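Local coordinates for triphenylmethane reductase (Citrobacter sp., PDB 2JL1), which reduces triphenylmethane dyes, probably with NADPH as the hydride donor, and binds NADP in a Rossmann-type domain of the NmrA-like family, at residues Lys62-Val67 with Val91-Asp96; Ala127-Thr130 with Thr136-Arg139. All blocks are in the same frame, centred on the assembly; numbering follows the deposited sequence.

Overall arrangement
Both contacts lie in the Rossmann-type part of the chain, around the seven-stranded parallel sheet. Contact 1 closes before contact 2 opens along the sequence. Contact 1 joins the end region of helix 57-63 to helix 80-96. Contact 2 joins helix 117-130 to strand 135-140. Their centres are about 15 Å apart. They touch where helices 80-96 and 117-130 pack together: Val-91 CG2 lies 3.7 Å from Ile-128 CG1. Three helices are thus linked side by side along the sheet. Helices 80-96 and 117-130 also touch the second subunit, so they belong to the dimer interface as well as to the nucleotide-binding fold.

Contact 1. Residues Lys62-Val67 with Val91-Asp96; sequences KAFAGV and VKAARD
Phe-64 meets Ala-93 and Ala-94 where two helices of the Rossmann-type fold come together, helix 57-63 and helix 80-96. The contact is apolar. The ring of Phe-64 points one edge at the helix backbone, and Ala-93 C lies in the ring plane. CD2 of Phe-64 comes within 3.4 Å of Ala-94 N. Phe-64 CD2 is also 3.7 Å from Ala-93 CB and 4.0 Å from Ala-94 CB. The small side chains of Ala-93 and Ala-94 are consistent with so close an approach of the ring to the backbone. CG of Phe-64 stands anti to its carbonyl carbon (chi1 -62°), which carries the ring across to the helix. Leu-70 and Ile-32 of the sheet also touch this ring, which places the ring between helix 80-96 and the sheet.

Backbone bonds shape residues 64-67. Phe-64 to Val-67 form a type II turn, closed by Val-67 N to Phe-64 O at 3.1 Å. Gly-66 sits in the turn with positive phi.

Charged groups gather on another side of helix 80-96. Arg-95 NH1 forms a salt bridge with Asp-79 of the second subunit. Lys-92 NZ reaches Asp-96 OD2 at 2.7 Å, on the syn side of the carboxylate. Arg-95 grips Asp-96 side-on: its NE and NH2 each lie 2.8 Å from the single oxygen OD1, which is only 7° out of the guanidinium plane.

Contact 2. Residues Ala127-Thr130 with Thr136-Arg139; sequences AIRT and TFLR
The ring of Phe-137 meets Arg-129 and Ile-128 with its edge. Arg-129 NE lies near the ring plane on the CE1 side, and Ile-128 CB lies in that plane near CE2 and CZ. The guanidinium of Arg-129 offers a face instead: CE1 of Phe-137 sits over it, 3.8 Å from both NE and NH2. The two planes are 70° apart, so the ring edge points into the flat face of the guanidinium. Tyr-135 stacks on Phe-137 and also touches Arg-129 and Ile-128.

The aliphatic half is made by Ile-128. Ile-128 CG2 is 3.8 Å and Ile-128 CD1 3.9 Å from Phe-137 CE2. CG2 stands anti to the backbone N, with CG1 beside that N (chi1 -70°), and both branches reach the ring. Arg-129 is extended from CG to NE, which brings its guanidinium to CE1, on the other side of CZ from CE2. Its NE also bonds a glycerol, probably from the crystallisation liquor.

Thr-130 OG1 donates to Ala-127 O at 2.7 Å, in the carbonyl plane and on a lone pair. The same hydroxyl bonds Thr-81 OG1 of the second subunit.

Helix 117-130 packs here against strand 135-140, the next element in the chain after a short loop. With strand 101-107 they form a beta-alpha-beta unit, the repeating crossover of the Rossmann fold.

Contact 1. Residues Lys62-Val67 with Val91-Asp96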
# COMPACT_ATOMS: atom_id res chain seq x y z
N LYS A 62 -5.13 21.43 8.52
CA LYS A 62 -5.32 22.86 8.27
C LYS A 62 -4.94 23.27 6.84
O LYS A 62 -5.67 24.05 6.21
CB LYS A 62 -4.53 23.67 9.30
CG LYS A 62 -4.85 23.29 10.75
CD LYS A 62 -3.84 23.86 11.74
CE LYS A 62 -3.87 23.06 13.04
NZ LYS A 62 -3.33 23.83 14.22
N ALA A 63 -3.83 22.74 6.32
CA ALA A 63 -3.39 23.09 4.97
C ALA A 63 -4.38 22.65 3.88
O ALA A 63 -4.58 23.36 2.88
CB ALA A 63 -1.99 22.54 4.69
N PHE A 64 -5.00 21.49 4.08
CA PHE A 64 -5.92 20.94 3.09
C PHE A 64 -7.34 21.46 3.26
O PHE A 64 -8.21 21.13 2.45
CB PHE A 64 -5.95 19.40 3.14
CG PHE A 64 -4.63 18.74 2.82
CD1 PHE A 64 -3.62 19.42 2.16
CD2 PHE A 64 -4.43 17.40 3.15
CE1 PHE A 64 -2.40 18.78 1.86
CE2 PHE A 64 -3.24 16.75 2.85
CZ PHE A 64 -2.22 17.43 2.20
N ALA A 65 -7.59 22.23 4.32
CA ALA A 65 -8.92 22.77 4.61
C ALA A 65 -9.44 23.50 3.38
O ALA A 65 -8.81 24.43 2.90
CB ALA A 65 -8.88 23.72 5.79
N GLY A 66 -10.56 23.05 2.85
CA GLY A 66 -11.19 23.74 1.75
C GLY A 66 -10.58 23.58 0.37
O GLY A 66 -11.06 24.21 -0.57
N VAL A 67 -9.53 22.77 0.22
CA VAL A 67 -8.97 22.59 -1.14
C VAL A 67 -9.77 21.60 -1.98
O VAL A 67 -10.17 20.52 -1.52
CB VAL A 67 -7.40 22.37 -1.19
CG1 VAL A 67 -6.70 23.03 -0.02
CG2 VAL A 67 -7.02 20.94 -1.29
N VAL A 91 -2.68 11.23 3.08
CA VAL A 91 -3.92 10.67 2.54
C VAL A 91 -5.05 10.82 3.57
O VAL A 91 -6.17 11.22 3.20
CB VAL A 91 -3.74 9.19 2.13
CG1 VAL A 91 -5.04 8.57 1.66
CG2 VAL A 91 -2.68 9.08 1.05
N LYS A 92 -4.77 10.54 4.84
CA LYS A 92 -5.83 10.67 5.87
C LYS A 92 -6.25 12.13 6.04
O LYS A 92 -7.44 12.42 6.15
CB LYS A 92 -5.42 10.11 7.22
CG LYS A 92 -6.61 9.93 8.17
CD LYS A 92 -6.18 9.59 9.55
CE LYS A 92 -7.40 9.48 10.47
NZ LYS A 92 -7.81 10.84 10.88
N ALA A 93 -5.27 13.03 6.07
CA ALA A 93 -5.54 14.48 6.15
C ALA A 93 -6.40 14.95 4.96
O ALA A 93 -7.41 15.66 5.15
CB ALA A 93 -4.26 15.27 6.23
N ALA A 94 -6.05 14.49 3.77
CA ALA A 94 -6.82 14.78 2.56
C ALA A 94 -8.25 14.26 2.68
O ALA A 94 -9.21 14.99 2.39
CB ALA A 94 -6.10 14.22 1.31
N ARG A 95 -8.41 13.00 3.11
CA ARG A 95 -9.74 12.44 3.31
C ARG A 95 -10.53 13.31 4.32
O ARG A 95 -11.66 13.74 4.02
CB ARG A 95 -9.65 10.98 3.80
CG ARG A 95 -10.97 10.17 3.78
CD ARG A 95 -11.92 10.54 4.94
NE ARG A 95 -11.28 10.44 6.25
CZ ARG A 95 -11.24 9.33 6.98
NH1 ARG A 95 -11.81 8.21 6.54
NH2 ARG A 95 -10.62 9.34 8.15
N ASP A 96 -9.93 13.57 5.48
CA ASP A 96 -10.59 14.33 6.57
C ASP A 96 -10.97 15.74 6.16
O ASP A 96 -11.97 16.27 6.63
CB ASP A 96 -9.70 14.41 7.82
CG ASP A 96 -9.46 13.06 8.48
OD1 ASP A 96 -10.19 12.10 8.16
OD2 ASP A 96 -8.54 12.97 9.33

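Contact 2. Residues Ala127-Thr130 with Thr136-Arg139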
# COMPACT_ATOMS: atom_id res chain seq x y z
N ALA A 127 -3.52 3.32 -0.49
CA ALA A 127 -4.03 4.23 0.53
C ALA A 127 -5.03 5.24 -0.04
O ALA A 127 -6.11 5.45 0.52
CB ALA A 127 -2.88 4.96 1.26
N ILE A 128 -4.67 5.87 -1.16
CA ILE A 128 -5.57 6.84 -1.81
C ILE A 128 -6.88 6.18 -2.27
O ILE A 128 -7.96 6.79 -2.17
CB ILE A 128 -4.87 7.55 -3.00
CG1 ILE A 128 -3.80 8.50 -2.45
CG2 ILE A 128 -5.91 8.28 -3.90
CD1 ILE A 128 -2.69 8.95 -3.49
N ARG A 129 -6.78 4.94 -2.76
CA ARG A 129 -7.99 4.19 -3.13
C ARG A 129 -8.99 4.01 -1.97
O ARG A 129 -10.19 4.11 -2.19
CB ARG A 129 -7.66 2.86 -3.81
CG ARG A 129 -6.98 3.02 -5.18
CD ARG A 129 -6.61 1.66 -5.77
NE ARG A 129 -5.92 1.75 -7.05
CZ ARG A 129 -6.52 1.84 -8.24
NH1 ARG A 129 -7.85 1.89 -8.32
NH2 ARG A 129 -5.79 1.89 -9.35
N THR A 130 -8.49 3.80 -0.74
CA THR A 130 -9.37 3.67 0.45
C THR A 130 -10.20 4.90 0.78
O THR A 130 -11.19 4.81 1.52
CB THR A 130 -8.59 3.26 1.73
OG1 THR A 130 -7.90 4.41 2.28
CG2 THR A 130 -7.63 2.15 1.43
N THR A 136 -6.02 10.69 -9.66
CA THR A 136 -5.22 10.53 -10.86
C THR A 136 -3.83 10.11 -10.41
O THR A 136 -3.19 10.83 -9.66
CB THR A 136 -5.07 11.81 -11.70
OG1 THR A 136 -6.37 12.36 -12.01
CG2 THR A 136 -4.35 11.48 -13.02
N PHE A 137 -3.38 8.96 -10.88
CA PHE A 137 -2.05 8.50 -10.53
C PHE A 137 -1.13 8.86 -11.69
O PHE A 137 -1.25 8.34 -12.80
CB PHE A 137 -2.06 7.00 -10.23
CG PHE A 137 -2.86 6.63 -9.02
CD1 PHE A 137 -3.52 5.41 -8.94
CD2 PHE A 137 -2.98 7.52 -7.95
CE1 PHE A 137 -4.24 5.05 -7.81
CE2 PHE A 137 -3.75 7.17 -6.82
CZ PHE A 137 -4.38 5.94 -6.77
N LEU A 138 -0.29 9.84 -11.42
CA LEU A 138 0.66 10.38 -12.36
C LEU A 138 1.93 9.59 -12.12
O LEU A 138 2.76 9.94 -11.26
CB LEU A 138 0.88 11.88 -12.06
CG LEU A 138 -0.34 12.81 -12.20
CD1 LEU A 138 -0.11 14.19 -11.52
CD2 LEU A 138 -0.73 12.99 -13.67
N ARG A 139 2.07 8.47 -12.82
CA ARG A 139 3.17 7.56 -12.52
C ARG A 139 4.41 7.99 -13.29
O ARG A 139 4.56 7.68 -14.46
CB ARG A 139 2.79 6.12 -12.88
CG ARG A 139 1.73 5.51 -11.99
CD ARG A 139 1.58 4.05 -12.33
NE ARG A 139 1.00 3.28 -11.23
CZ ARG A 139 1.02 1.94 -11.20
NH1 ARG A 139 1.57 1.26 -12.21
NH2 ARG A 139 0.51 1.28 -10.17